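Local coordinates for extracellular solute-binding protein (Conexibacter woesei, PDB 4P98) that probably captures a small solute outside the cell membrane, as a BMP-family lipoprotein, and hands it to an ABC transporter for uptake, at residues Glu40-Leu45 and Ala50-Arg55; Gln56-Pro61 and Glu65-Gln70; Phe76-Gly81 and Gln253-Gln258; Gly129-Phe134 and Arg276-Thr281; Asp299-Arg304 and Gly308-Pro313. All blocks are in the same frame, centred on the assembly; numbering follows the deposited sequence. Where two conformers were deposited one is given.

Contact 1: residues Glu40-Leu45 and Ala50-Arg55; sequences EAAERL and ADVQIR
Leu-45 and Ala-50 form the tighter end of this contact, where the chain turns back toward the sheet. The Ala-50 CB methyl lies 3.8 Å from Leu-45 CG and 3.6 Å from the carbonyl Leu-45 O, so it meets both the branch point and the backbone of one residue. With CG anti to the backbone N (chi1 -166°), Leu-45 places CG and CD2 against that methyl, while the residue also touches Tyr-252 and Leu-256 of helix 249-261. A step further on, Val-52 sets its two methyls on Ala-42: CG1 is 3.9 Å from Ala-42 CB and CG2 is 3.7 Å from Ala-42 O. This is the return half of a beta-alpha-beta unit, in which helix 34-45 connects strand 22-25 to the parallel strand 53-55; Ile-23 touches Ala-42, Val-52 and Ile-54. The packing thins toward Ile-54, whose CD1 reaches Ala-42 CB only at 4.3 Å. On the solvent side, the CA-CB bond of Glu-43 points away from 50-55, and its carboxylate pairs with Lys-46.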
# COMPACT_ATOMS: atom_id res chain seq x y z
N GLU A 40 -3.56 -7.40 -8.28
CA GLU A 40 -2.57 -7.27 -9.34
C GLU A 40 -1.45 -8.30 -9.16
O GLU A 40 -1.02 -8.93 -10.13
CB GLU A 40 -1.99 -5.87 -9.41
CG GLU A 40 -1.10 -5.68 -10.63
CD GLU A 40 -0.33 -4.39 -10.63
OE1 GLU A 40 0.91 -4.46 -10.52
OE2 GLU A 40 -0.95 -3.31 -10.73
N ALA A 41 -1.01 -8.50 -7.92
CA ALA A 41 -0.04 -9.55 -7.61
C ALA A 41 -0.61 -10.92 -7.99
O ALA A 41 0.09 -11.75 -8.59
CB ALA A 41 0.36 -9.52 -6.15
N ALA A 42 -1.88 -11.14 -7.67
CA ALA A 42 -2.51 -12.41 -7.99
C ALA A 42 -2.62 -12.65 -9.51
O ALA A 42 -2.43 -13.78 -9.97
CB ALA A 42 -3.88 -12.51 -7.32
N GLU A 43 -2.93 -11.60 -10.26
CA GLU A 43 -2.93 -11.68 -11.73
C GLU A 43 -1.55 -12.08 -12.24
O GLU A 43 -1.43 -12.98 -13.06
CB GLU A 43 -3.36 -10.35 -12.36
CG GLU A 43 -4.86 -10.23 -12.59
CD GLU A 43 -5.39 -11.30 -13.52
OE1 GLU A 43 -5.07 -11.27 -14.73
OE2 GLU A 43 -6.12 -12.19 -13.04
N ARG A 44 -0.52 -11.40 -11.76
CA ARG A 44 0.84 -11.70 -12.19
C ARG A 44 1.28 -13.11 -11.78
O ARG A 44 2.12 -13.71 -12.46
CB ARG A 44 1.83 -10.65 -11.67
CG ARG A 44 1.60 -9.27 -12.26
CD ARG A 44 2.34 -8.20 -11.47
NE ARG A 44 3.77 -8.18 -11.79
CZ ARG A 44 4.74 -7.80 -10.95
NH1 ARG A 44 6.01 -7.81 -11.37
NH2 ARG A 44 4.47 -7.40 -9.69
N LEU A 45 0.71 -13.64 -10.70
CA LEU A 45 1.04 -14.98 -10.21
C LEU A 45 0.56 -16.10 -11.14
O LEU A 45 1.08 -17.21 -11.08
CB LEU A 45 0.45 -15.19 -8.82
CG LEU A 45 0.93 -16.38 -7.99
CD1 LEU A 45 2.36 -16.15 -7.52
CD2 LEU A 45 0.01 -16.58 -6.79
N ALA A 50 -0.39 -20.47 -11.14
CA ALA A 50 -1.44 -20.39 -10.16
C ALA A 50 -2.77 -20.24 -10.87
O ALA A 50 -2.88 -19.46 -11.82
CB ALA A 50 -1.21 -19.21 -9.23
N ASP A 51 -3.76 -21.01 -10.43
CA ASP A 51 -5.16 -20.78 -10.78
C ASP A 51 -5.77 -20.00 -9.63
O ASP A 51 -5.81 -20.51 -8.52
CB ASP A 51 -5.91 -22.12 -10.95
CG ASP A 51 -5.57 -22.83 -12.26
OD1 ASP A 51 -4.94 -22.19 -13.14
OD2 ASP A 51 -5.94 -24.02 -12.41
N VAL A 52 -6.27 -18.79 -9.90
CA VAL A 52 -6.67 -17.83 -8.86
C VAL A 52 -8.15 -17.47 -8.88
O VAL A 52 -8.70 -17.17 -9.93
CB VAL A 52 -5.88 -16.51 -9.03
CG1 VAL A 52 -6.18 -15.57 -7.86
CG2 VAL A 52 -4.39 -16.79 -9.12
N GLN A 53 -8.77 -17.50 -7.70
CA GLN A 53 -10.11 -16.96 -7.46
C GLN A 53 -9.98 -15.84 -6.44
O GLN A 53 -9.22 -15.96 -5.48
CB GLN A 53 -11.03 -18.04 -6.89
CG GLN A 53 -11.42 -19.11 -7.90
CD GLN A 53 -12.34 -18.56 -8.98
OE1 GLN A 53 -13.21 -17.74 -8.71
NE2 GLN A 53 -12.14 -19.02 -10.21
N ILE A 54 -10.74 -14.77 -6.64
CA ILE A 54 -10.71 -13.61 -5.75
C ILE A 54 -12.13 -13.30 -5.27
O ILE A 54 -13.06 -13.29 -6.07
CB ILE A 54 -10.11 -12.38 -6.45
CG1 ILE A 54 -8.68 -12.69 -6.91
CG2 ILE A 54 -10.15 -11.16 -5.53
CD1 ILE A 54 -8.05 -11.67 -7.82
N ARG A 55 -12.28 -13.07 -3.97
CA ARG A 55 -13.54 -12.62 -3.39
C ARG A 55 -13.27 -11.34 -2.63
O ARG A 55 -12.27 -11.23 -1.92
CB ARG A 55 -14.14 -13.67 -2.47
CG ARG A 55 -14.37 -15.02 -3.12
CD ARG A 55 -15.50 -15.00 -4.14
NE ARG A 55 -15.63 -16.30 -4.80
CZ ARG A 55 -15.01 -16.67 -5.93
NH1 ARG A 55 -14.23 -15.83 -6.60
NH2 ARG A 55 -15.20 -17.89 -6.40

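Contact 2: residues Gln56-Pro61 and Glu65-Gln70; sequences QGLADP and EPVIRQ
Leu-58 is the first residue of 56-61 to touch the helix. Its CD1 methyl meets Val-67 at both branches, 4.1 Å from Val-67 CG1 and 4.2 Å from Val-67 CG2, the two side chains meeting at a slant. Ile-24 of strand 22-25 touches both Leu-58 and Val-67. Next comes Asp-60, at the N-cap of helix 61-73: its side chain caps a backbone N just beyond the segment, and OD1 also bonds to the hydroxyl of Thr-62. Residues 56-61 lead from strand 53-55 into this helix, part of the alternating strand-helix order of this Rossmann-like lobe. Pro-61, in the first turn, accepts the helical bond from Glu-65 N to Pro-61 O at 3.0 Å, with an N-H...O angle of 157°. Glu-65 CB packs 3.5 Å from the same oxygen. A water donates to Glu-65 OE1 at 2.6 Å and, weakly, to Pro-61 O. The other carboxylate oxygen, Glu-65 OE2, accepts a hydrogen bond, part of a salt bridge, from Arg-69 NH2 at 2.8 Å; the donor meets its anti side, 17° out of the carboxylate plane, and the oxygen lies nearly in the guanidinium plane. Arg-69 NH2 has a second anionic partner in Glu-96.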
# COMPACT_ATOMS: atom_id res chain seq x y z
N GLN A 56 -14.17 -10.37 -2.76
CA GLN A 56 -13.97 -9.01 -2.24
C GLN A 56 -14.95 -8.66 -1.16
O GLN A 56 -15.94 -9.36 -0.98
CB GLN A 56 -14.21 -8.00 -3.34
CG GLN A 56 -13.57 -8.33 -4.66
CD GLN A 56 -13.92 -7.28 -5.68
OE1 GLN A 56 -14.07 -6.10 -5.35
NE2 GLN A 56 -14.05 -7.70 -6.93
N GLY A 57 -14.70 -7.54 -0.49
CA GLY A 57 -15.64 -6.96 0.47
C GLY A 57 -15.90 -7.80 1.69
O GLY A 57 -17.01 -7.77 2.22
N LEU A 58 -14.89 -8.52 2.16
CA LEU A 58 -15.09 -9.48 3.24
C LEU A 58 -14.41 -9.08 4.55
O LEU A 58 -14.01 -9.94 5.34
CB LEU A 58 -14.68 -10.88 2.78
CG LEU A 58 -15.68 -11.46 1.78
CD1 LEU A 58 -15.08 -12.65 1.04
CD2 LEU A 58 -16.98 -11.86 2.48
N ALA A 59 -14.30 -7.78 4.79
CA ALA A 59 -13.80 -7.24 6.05
C ALA A 59 -14.56 -7.76 7.28
O ALA A 59 -13.99 -7.87 8.37
CB ALA A 59 -13.85 -5.71 6.02
N ASP A 60 -15.85 -8.05 7.11
CA ASP A 60 -16.67 -8.55 8.20
C ASP A 60 -16.32 -10.02 8.46
O ASP A 60 -16.58 -10.86 7.59
CB ASP A 60 -18.16 -8.39 7.85
CG ASP A 60 -19.08 -8.80 8.97
OD1 ASP A 60 -18.63 -9.51 9.91
OD2 ASP A 60 -20.26 -8.41 8.92
N PRO A 61 -15.76 -10.35 9.64
CA PRO A 61 -15.29 -11.72 9.89
C PRO A 61 -16.38 -12.79 9.89
O PRO A 61 -16.09 -13.96 9.63
CB PRO A 61 -14.63 -11.62 11.26
CG PRO A 61 -15.24 -10.42 11.90
CD PRO A 61 -15.49 -9.46 10.78
N GLU A 65 -15.30 -15.87 7.39
CA GLU A 65 -14.96 -17.20 7.89
C GLU A 65 -15.60 -18.34 7.06
O GLU A 65 -14.90 -19.26 6.67
CB GLU A 65 -15.26 -17.32 9.38
CG GLU A 65 -15.06 -18.71 9.94
CD GLU A 65 -15.21 -18.78 11.45
OE1 GLU A 65 -14.95 -17.76 12.11
OE2 GLU A 65 -15.58 -19.85 11.98
N PRO A 66 -16.90 -18.27 6.78
CA PRO A 66 -17.46 -19.34 5.94
C PRO A 66 -16.90 -19.41 4.50
O PRO A 66 -16.80 -20.49 3.94
CB PRO A 66 -18.97 -19.06 5.91
CG PRO A 66 -19.22 -17.88 6.78
CD PRO A 66 -17.92 -17.37 7.34
N VAL A 67 -16.54 -18.26 3.92
CA VAL A 67 -15.97 -18.23 2.57
C VAL A 67 -14.59 -18.90 2.59
O VAL A 67 -14.27 -19.72 1.72
CB VAL A 67 -15.84 -16.78 2.05
CG1 VAL A 67 -15.06 -16.73 0.74
CG2 VAL A 67 -17.21 -16.16 1.85
N ILE A 68 -13.78 -18.54 3.58
CA ILE A 68 -12.47 -19.16 3.77
C ILE A 68 -12.63 -20.68 3.96
O ILE A 68 -11.95 -21.47 3.31
CB ILE A 68 -11.72 -18.51 4.97
CG1 ILE A 68 -11.36 -17.07 4.64
CG2 ILE A 68 -10.47 -19.30 5.33
CD1 ILE A 68 -11.06 -16.22 5.86
N ARG A 69 -13.56 -21.08 4.82
CA ARG A 69 -13.80 -22.50 5.08
C ARG A 69 -14.17 -23.24 3.80
O ARG A 69 -13.68 -24.34 3.55
CB ARG A 69 -14.90 -22.69 6.13
CG ARG A 69 -15.18 -24.15 6.47
CD ARG A 69 -16.14 -24.33 7.63
NE ARG A 69 -15.58 -23.79 8.87
CZ ARG A 69 -15.93 -22.65 9.44
NH1 ARG A 69 -16.91 -21.89 8.94
NH2 ARG A 69 -15.32 -22.27 10.56
N GLN A 70 -15.02 -22.62 2.99
CA GLN A 70 -15.50 -23.23 1.75
C GLN A 70 -14.36 -23.46 0.76
O GLN A 70 -14.31 -24.50 0.11
CB GLN A 70 -16.59 -22.34 1.13
CG GLN A 70 -17.08 -22.80 -0.23
CD GLN A 70 -18.24 -21.97 -0.75
OE1 GLN A 70 -18.42 -20.80 -0.37
NE2 GLN A 70 -19.02 -22.56 -1.63
O HOH W 1 -14.53 -15.22 12.25

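Contact 3: residues Phe76-Gly81 and Gln253-Gln258; sequences FDLVVG and QSYLEQ
Leu-78 and Tyr-255 mark the closest backbone approach, with their CA atoms 8.1 Å apart and strand and helix joined by side chains without a hydrogen bond across. One methyl of the strand does most of the work: Leu-78 CD2 lies 3.8 Å from Tyr-255 CB and 4.0 Å from Tyr-255 CD2, so it sits where the ring joins its stem. It approaches the ring obliquely, and the two side chains cross at about a right angle. Leu-78 carries CG anti to its own N (chi1 178°), extending the branch toward the helix. The CA-CB bond of Tyr-255 points toward the strand, and CG anti to the carbonyl carbon (chi1 -66°) then places the ring so that its CD2 edge lies near the leucine methyl. The same Leu-78 CD2 also reaches Leu-256 CD2, more loosely, at 4.4 Å. All three residues are buried. The ring of Tyr-255 runs on past Asp-119 and Trp-121 of strand 118-123, and its hydroxyl is hydrogen-bonded to Ser-103 OG of strand 101-105, which fixes the polar end of an otherwise apolar wedge. Leu-78 itself touches His-101. A helix from late in the chain, 249-261, therefore lies against the central strand 78-82 of the parallel six-stranded sheet, an alpha/beta arrangement characteristic of one lobe of a periplasmic-binding-protein fold.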
# COMPACT_ATOMS: atom_id res chain seq x y z
N PHE A 76 -8.71 -26.13 -2.16
CA PHE A 76 -7.76 -25.11 -2.58
C PHE A 76 -6.45 -25.34 -1.81
O PHE A 76 -6.44 -25.81 -0.68
CB PHE A 76 -8.31 -23.70 -2.38
CG PHE A 76 -9.13 -23.21 -3.54
CD1 PHE A 76 -10.34 -23.83 -3.86
CD2 PHE A 76 -8.70 -22.16 -4.34
CE1 PHE A 76 -11.09 -23.39 -4.95
CE2 PHE A 76 -9.45 -21.72 -5.42
CZ PHE A 76 -10.65 -22.34 -5.72
N ASP A 77 -5.33 -25.04 -2.46
CA ASP A 77 -4.00 -25.27 -1.89
C ASP A 77 -3.58 -24.14 -0.95
O ASP A 77 -2.92 -24.37 0.06
CB ASP A 77 -2.99 -25.37 -3.02
CG ASP A 77 -3.25 -26.56 -3.90
OD1 ASP A 77 -3.03 -27.68 -3.43
OD2 ASP A 77 -3.69 -26.38 -5.04
N LEU A 78 -3.98 -22.93 -1.30
CA LEU A 78 -3.56 -21.72 -0.62
C LEU A 78 -4.73 -20.76 -0.50
O LEU A 78 -5.33 -20.38 -1.52
CB LEU A 78 -2.45 -21.05 -1.41
CG LEU A 78 -1.91 -19.73 -0.86
CD1 LEU A 78 -1.33 -19.89 0.53
CD2 LEU A 78 -0.87 -19.18 -1.81
N VAL A 79 -5.02 -20.34 0.73
CA VAL A 79 -6.06 -19.36 1.00
C VAL A 79 -5.44 -18.13 1.66
O VAL A 79 -4.90 -18.19 2.77
CB VAL A 79 -7.19 -19.95 1.88
CG1 VAL A 79 -8.34 -18.95 2.00
CG2 VAL A 79 -7.68 -21.26 1.29
N VAL A 80 -5.54 -17.01 0.96
CA VAL A 80 -4.89 -15.77 1.34
C VAL A 80 -5.91 -14.75 1.83
O VAL A 80 -6.80 -14.34 1.07
CB VAL A 80 -4.15 -15.20 0.12
CG1 VAL A 80 -3.50 -13.87 0.46
CG2 VAL A 80 -3.12 -16.19 -0.41
N GLY A 81 -5.79 -14.33 3.09
CA GLY A 81 -6.60 -13.25 3.63
C GLY A 81 -5.84 -11.96 3.52
O GLY A 81 -4.78 -11.78 4.16
N GLN A 253 4.84 -15.52 -4.72
CA GLN A 253 5.72 -16.48 -5.40
C GLN A 253 6.39 -17.41 -4.40
O GLN A 253 6.47 -18.62 -4.60
CB GLN A 253 6.76 -15.74 -6.24
CG GLN A 253 6.14 -15.13 -7.48
CD GLN A 253 7.08 -14.20 -8.22
OE1 GLN A 253 7.90 -13.52 -7.60
NE2 GLN A 253 6.94 -14.15 -9.53
N SER A 254 6.82 -16.83 -3.29
CA SER A 254 7.44 -17.61 -2.21
C SER A 254 6.45 -18.63 -1.63
O SER A 254 6.83 -19.77 -1.33
CB SER A 254 7.98 -16.68 -1.11
OG SER A 254 8.58 -17.44 -0.06
N TYR A 255 5.20 -18.22 -1.47
CA TYR A 255 4.15 -19.17 -1.05
C TYR A 255 4.04 -20.39 -1.97
O TYR A 255 3.92 -21.53 -1.50
CB TYR A 255 2.78 -18.48 -0.98
CG TYR A 255 2.60 -17.41 0.07
CD1 TYR A 255 3.42 -17.32 1.19
CD2 TYR A 255 1.56 -16.49 -0.04
CE1 TYR A 255 3.22 -16.34 2.15
CE2 TYR A 255 1.35 -15.51 0.92
CZ TYR A 255 2.17 -15.44 2.02
OH TYR A 255 1.94 -14.46 2.96
N LEU A 256 4.06 -20.17 -3.27
CA LEU A 256 3.98 -21.29 -4.23
C LEU A 256 5.20 -22.19 -4.12
O LEU A 256 5.09 -23.42 -4.13
CB LEU A 256 3.83 -20.77 -5.65
CG LEU A 256 2.61 -19.93 -6.01
CD1 LEU A 256 2.47 -19.84 -7.52
CD2 LEU A 256 1.32 -20.45 -5.39
N GLU A 257 6.38 -21.59 -4.01
CA GLU A 257 7.61 -22.37 -3.84
C GLU A 257 7.61 -23.20 -2.56
O GLU A 257 8.04 -24.36 -2.55
CB GLU A 257 8.83 -21.46 -3.90
CG GLU A 257 9.20 -21.08 -5.33
CD GLU A 257 9.69 -22.29 -6.11
OE1 GLU A 257 10.81 -22.78 -5.82
OE2 GLU A 257 8.95 -22.78 -6.98
N GLN A 258 7.13 -22.60 -1.48
CA GLN A 258 7.02 -23.29 -0.21
C GLN A 258 6.10 -24.50 -0.32
O GLN A 258 6.42 -25.57 0.18
CB GLN A 258 6.51 -22.35 0.87
CG GLN A 258 7.51 -21.34 1.34
CD GLN A 258 6.87 -20.28 2.22
OE1 GLN A 258 6.19 -20.60 3.20
NE2 GLN A 258 7.10 -19.01 1.88

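Contact 4: residues Gly129-Phe134 and Arg276-Thr281; sequences GYLDGF and RGIVLT
Leu-131 supplies the apolar contacts of this pairing from the helix side, against Ile-278 and Leu-280 of the loop. The closest approach is between two methyls, Leu-131 CD2 and Leu-280 CD2, at 3.5 Å, tighter than usual van der Waals contact. Leu-280 CD2 also lies 3.7 Å from Leu-131 CG, so it nestles at the fork of the other leucine, and the two side chains slant past each other. On the Ile-278 side the packing is looser: CG2, anti to the backbone N of Ile-278 while CG1 stands at chi1 -65°, comes to 4.1 Å from Leu-131 CD2. A contact with the main chain completes the group, Leu-131 CD2 lying 4.2 Å from the carbonyl carbon Val-279 C. Replacing Leu-131 by an alanine would probably open a gap facing Leu-280 and Ile-278 and leave the loop less firmly seated on the helix. Polar anchoring of the loop comes from outside the pairing: Thr-281 OG1 accepts from Thr-243 N, and backbone bonds join Gly-277 to Asp-247 and Ile-278 to Ala-272. Val-298 of helix 294-307 touches both leucines. Residues 129-134 and 276-281 thus meet through apolar contacts, with no hydrogen bond between them.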
# COMPACT_ATOMS: atom_id res chain seq x y z
N GLY A 129 4.35 6.73 3.66
CA GLY A 129 4.43 8.17 3.80
C GLY A 129 5.82 8.69 3.47
O GLY A 129 5.97 9.64 2.70
N TYR A 130 6.83 8.03 4.04
CA TYR A 130 8.22 8.45 3.82
C TYR A 130 8.58 8.47 2.33
O TYR A 130 9.18 9.43 1.87
CB TYR A 130 9.19 7.57 4.61
CG TYR A 130 10.58 8.16 4.68
CD1 TYR A 130 10.94 9.01 5.73
CD2 TYR A 130 11.53 7.89 3.70
CE1 TYR A 130 12.21 9.55 5.81
CE2 TYR A 130 12.81 8.42 3.78
CZ TYR A 130 13.14 9.25 4.83
OH TYR A 130 14.40 9.81 4.90
N LEU A 131 8.20 7.44 1.58
CA LEU A 131 8.50 7.40 0.16
C LEU A 131 7.78 8.51 -0.61
O LEU A 131 8.35 9.12 -1.52
CB LEU A 131 8.18 6.02 -0.42
CG LEU A 131 8.46 5.84 -1.90
CD1 LEU A 131 9.92 6.14 -2.23
CD2 LEU A 131 8.07 4.44 -2.34
N ASP A 132 6.53 8.77 -0.27
CA ASP A 132 5.79 9.88 -0.90
C ASP A 132 6.49 11.21 -0.69
O ASP A 132 6.68 11.99 -1.63
CB ASP A 132 4.38 9.99 -0.34
CG ASP A 132 3.52 8.84 -0.69
OD1 ASP A 132 3.72 8.23 -1.76
OD2 ASP A 132 2.62 8.54 0.12
N GLY A 133 6.86 11.48 0.56
CA GLY A 133 7.53 12.71 0.94
C GLY A 133 8.91 12.84 0.30
O GLY A 133 9.30 13.92 -0.13
N PHE A 134 9.63 11.72 0.23
CA PHE A 134 10.93 11.70 -0.42
C PHE A 134 10.82 12.00 -1.92
O PHE A 134 11.64 12.74 -2.46
CB PHE A 134 11.62 10.36 -0.19
CG PHE A 134 13.02 10.31 -0.75
CD1 PHE A 134 13.25 9.87 -2.03
CD2 PHE A 134 14.09 10.73 0.02
CE1 PHE A 134 14.54 9.83 -2.55
CE2 PHE A 134 15.39 10.69 -0.48
CZ PHE A 134 15.60 10.24 -1.77
N ARG A 276 12.18 -3.83 -1.13
CA ARG A 276 11.30 -3.66 -2.31
C ARG A 276 9.90 -4.30 -2.15
O ARG A 276 9.22 -4.61 -3.13
CB ARG A 276 12.03 -4.09 -3.60
CG ARG A 276 13.33 -3.31 -3.82
CD ARG A 276 13.97 -3.53 -5.19
NE ARG A 276 12.97 -3.58 -6.25
CZ ARG A 276 12.48 -2.53 -6.92
NH1 ARG A 276 12.90 -1.28 -6.67
NH2 ARG A 276 11.55 -2.73 -7.85
N GLY A 277 9.48 -4.46 -0.89
CA GLY A 277 8.10 -4.83 -0.58
C GLY A 277 7.20 -3.62 -0.77
O GLY A 277 6.02 -3.78 -1.05
N ILE A 278 7.77 -2.43 -0.57
CA ILE A 278 7.15 -1.16 -0.91
C ILE A 278 7.93 -0.56 -2.07
O ILE A 278 9.15 -0.38 -1.98
CB ILE A 278 7.16 -0.17 0.27
CG1 ILE A 278 6.30 -0.70 1.42
CG2 ILE A 278 6.68 1.21 -0.18
CD1 ILE A 278 6.42 0.09 2.71
N VAL A 279 7.22 -0.24 -3.15
CA VAL A 279 7.84 0.32 -4.37
C VAL A 279 6.95 1.41 -4.96
O VAL A 279 5.84 1.62 -4.49
CB VAL A 279 8.03 -0.77 -5.45
CG1 VAL A 279 9.01 -1.84 -4.98
CG2 VAL A 279 6.70 -1.41 -5.84
N LEU A 280 7.47 2.09 -5.98
CA LEU A 280 6.68 3.06 -6.74
C LEU A 280 5.95 2.39 -7.89
O LEU A 280 6.43 1.45 -8.48
CB LEU A 280 7.58 4.15 -7.32
CG LEU A 280 8.24 5.09 -6.32
CD1 LEU A 280 9.09 6.09 -7.08
CD2 LEU A 280 7.25 5.80 -5.42
N THR A 281 4.76 2.90 -8.21
CA THR A 281 4.13 2.60 -9.48
C THR A 281 4.98 3.24 -10.59
O THR A 281 5.69 4.21 -10.34
CB THR A 281 2.74 3.25 -9.58
OG1 THR A 281 2.85 4.64 -9.23
CG2 THR A 281 1.76 2.57 -8.66

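Contact 5: residues Asp299-Arg304 and Gly308-Pro313; sequences DALSER and GELRLP
Arg-304 has CG anti to its carbonyl carbon (chi1 -65°) and bends at chi3, while Glu-309 holds CG anti to its N (chi1 -169°) and stays extended, and these torsions lay the two chains obliquely across each other. The touching is by the aliphatic part of the arginine: Arg-304 CG is 3.6 Å from Glu-309 OE1, and Arg-304 CD is 3.8 Å from Glu-309 OE2. The charged ends stay apart, Arg-304 NE and Glu-309 OE2 at 5.0 Å, and the guanidinium and carboxylate planes are turned 67° apart, so any attraction is probably long-range. One face of the guanidinium instead meets Leu-301 CA, offset toward the rim of the group. A glycine in place of Arg-304 would probably cost Glu-309 both the CG-CD chain it lies across and the opposite charge nearby. Helix 294-307 ends here, Gly-308 leaving helical angles with positive phi. The carbonyl Arg-304 O takes a nearly straight bond from Leu-310 N at 3.1 Å, the donor standing above the carbonyl plane, and a weak one from Gly-308 N at 3.2 Å; Ser-307 OG also bonds to that oxygen. Deeper in, Leu-310 CD2 packs 3.6 Å from Leu-301 CD1, and Tyr-130 of helix 125-137 touches both leucines.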
# COMPACT_ATOMS: atom_id res chain seq x y z
N ASP A 299 15.70 4.06 -5.72
CA ASP A 299 16.50 2.84 -5.63
C ASP A 299 17.66 3.01 -4.65
O ASP A 299 17.92 2.12 -3.84
CB ASP A 299 17.04 2.42 -7.01
CG ASP A 299 15.94 1.99 -7.99
OD1 ASP A 299 14.80 1.73 -7.57
OD2 ASP A 299 16.24 1.90 -9.20
N ALA A 300 18.35 4.15 -4.69
CA ALA A 300 19.47 4.39 -3.78
C ALA A 300 18.98 4.53 -2.34
O ALA A 300 19.61 4.03 -1.42
CB ALA A 300 20.27 5.62 -4.20
N LEU A 301 17.85 5.21 -2.16
CA LEU A 301 17.23 5.30 -0.83
C LEU A 301 16.94 3.92 -0.26
O LEU A 301 17.21 3.66 0.92
CB LEU A 301 15.93 6.14 -0.89
CG LEU A 301 14.99 6.04 0.32
CD1 LEU A 301 15.61 6.69 1.55
CD2 LEU A 301 13.63 6.65 0.01
N SER A 302 16.38 3.04 -1.09
CA SER A 302 16.07 1.69 -0.67
C SER A 302 17.33 0.95 -0.22
O SER A 302 17.32 0.24 0.79
CB SER A 302 15.40 0.94 -1.82
OG SER A 302 15.16 -0.41 -1.49
N GLU A 303 18.42 1.16 -0.96
CA GLU A 303 19.72 0.52 -0.65
C GLU A 303 20.28 1.02 0.69
O GLU A 303 20.76 0.22 1.50
CB GLU A 303 20.69 0.79 -1.81
CG GLU A 303 20.28 0.11 -3.11
CD GLU A 303 20.89 0.72 -4.37
OE1 GLU A 303 21.80 1.57 -4.27
OE2 GLU A 303 20.47 0.33 -5.48
N ARG A 304 20.17 2.32 0.94
CA ARG A 304 20.57 2.87 2.23
C ARG A 304 19.77 2.30 3.39
O ARG A 304 20.30 2.07 4.48
CB ARG A 304 20.48 4.40 2.24
CG ARG A 304 21.45 5.07 1.27
CD ARG A 304 21.69 6.54 1.61
NE ARG A 304 20.47 7.35 1.56
CZ ARG A 304 19.86 7.78 0.45
NH1 ARG A 304 20.34 7.47 -0.76
NH2 ARG A 304 18.76 8.52 0.55
N GLY A 308 21.22 -0.23 6.47
CA GLY A 308 21.13 0.35 7.80
C GLY A 308 21.87 1.66 7.90
O GLY A 308 21.92 2.25 8.98
N GLU A 309 22.46 2.12 6.78
CA GLU A 309 23.03 3.47 6.68
C GLU A 309 21.97 4.50 7.08
O GLU A 309 22.24 5.43 7.84
CB GLU A 309 23.51 3.76 5.25
CG GLU A 309 24.35 5.03 5.14
CD GLU A 309 24.69 5.43 3.71
OE1 GLU A 309 24.71 4.57 2.82
OE2 GLU A 309 24.98 6.63 3.50
N LEU A 310 20.76 4.32 6.57
CA LEU A 310 19.61 5.11 7.01
C LEU A 310 18.71 4.23 7.86
O LEU A 310 18.36 3.12 7.45
CB LEU A 310 18.85 5.66 5.82
CG LEU A 310 17.57 6.47 6.14
CD1 LEU A 310 17.86 7.67 7.04
CD2 LEU A 310 16.95 6.92 4.84
N ARG A 311 18.36 4.71 9.05
CA ARG A 311 17.37 4.04 9.89
C ARG A 311 16.24 5.03 10.16
O ARG A 311 16.49 6.20 10.45
CB ARG A 311 18.01 3.54 11.19
CG ARG A 311 18.96 2.37 10.98
CD ARG A 311 19.71 1.99 12.24
NE ARG A 311 18.83 1.43 13.26
CZ ARG A 311 19.20 1.10 14.50
NH1 ARG A 311 20.45 1.28 14.90
NH2 ARG A 311 18.30 0.60 15.34
N LEU A 312 15.00 4.57 10.05
CA LEU A 312 13.84 5.44 10.19
C LEU A 312 13.26 5.31 11.59
O LEU A 312 13.23 4.21 12.14
CB LEU A 312 12.76 5.08 9.17
CG LEU A 312 13.14 5.25 7.70
CD1 LEU A 312 12.10 4.64 6.77
CD2 LEU A 312 13.38 6.70 7.35
N PRO A 313 12.77 6.42 12.16
CA PRO A 313 12.09 6.30 13.46
C PRO A 313 10.75 5.57 13.35
O PRO A 313 10.27 5.30 12.24
CB PRO A 313 11.87 7.75 13.88
CG PRO A 313 11.89 8.54 12.62
CD PRO A 313 12.77 7.80 11.65

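Contacts 1, 2 and 3 gather round the six-stranded parallel sheet. Contact 1 lies about 11 Å from contact 3, centre to centre, and they touch: Leu-45 CD1 is 3.7 Å from Leu-256 CD1. Contact 2 is about 17 Å from each by centres; Ile-68 CG2 meets Val-79 CG1 of contact 3 at 4.0 Å. Contacts 4 and 5 form a second group, with centres about 12 Å apart and Phe-134 CG 3.8 Å from Leu-301 CD2. Between the groups, contacts 1 and 4 come no nearer than about 7 Å between atoms. Segments of contacts 3 and 4 alternate along the chain, although the centres of these contacts lie about 26 Å apart.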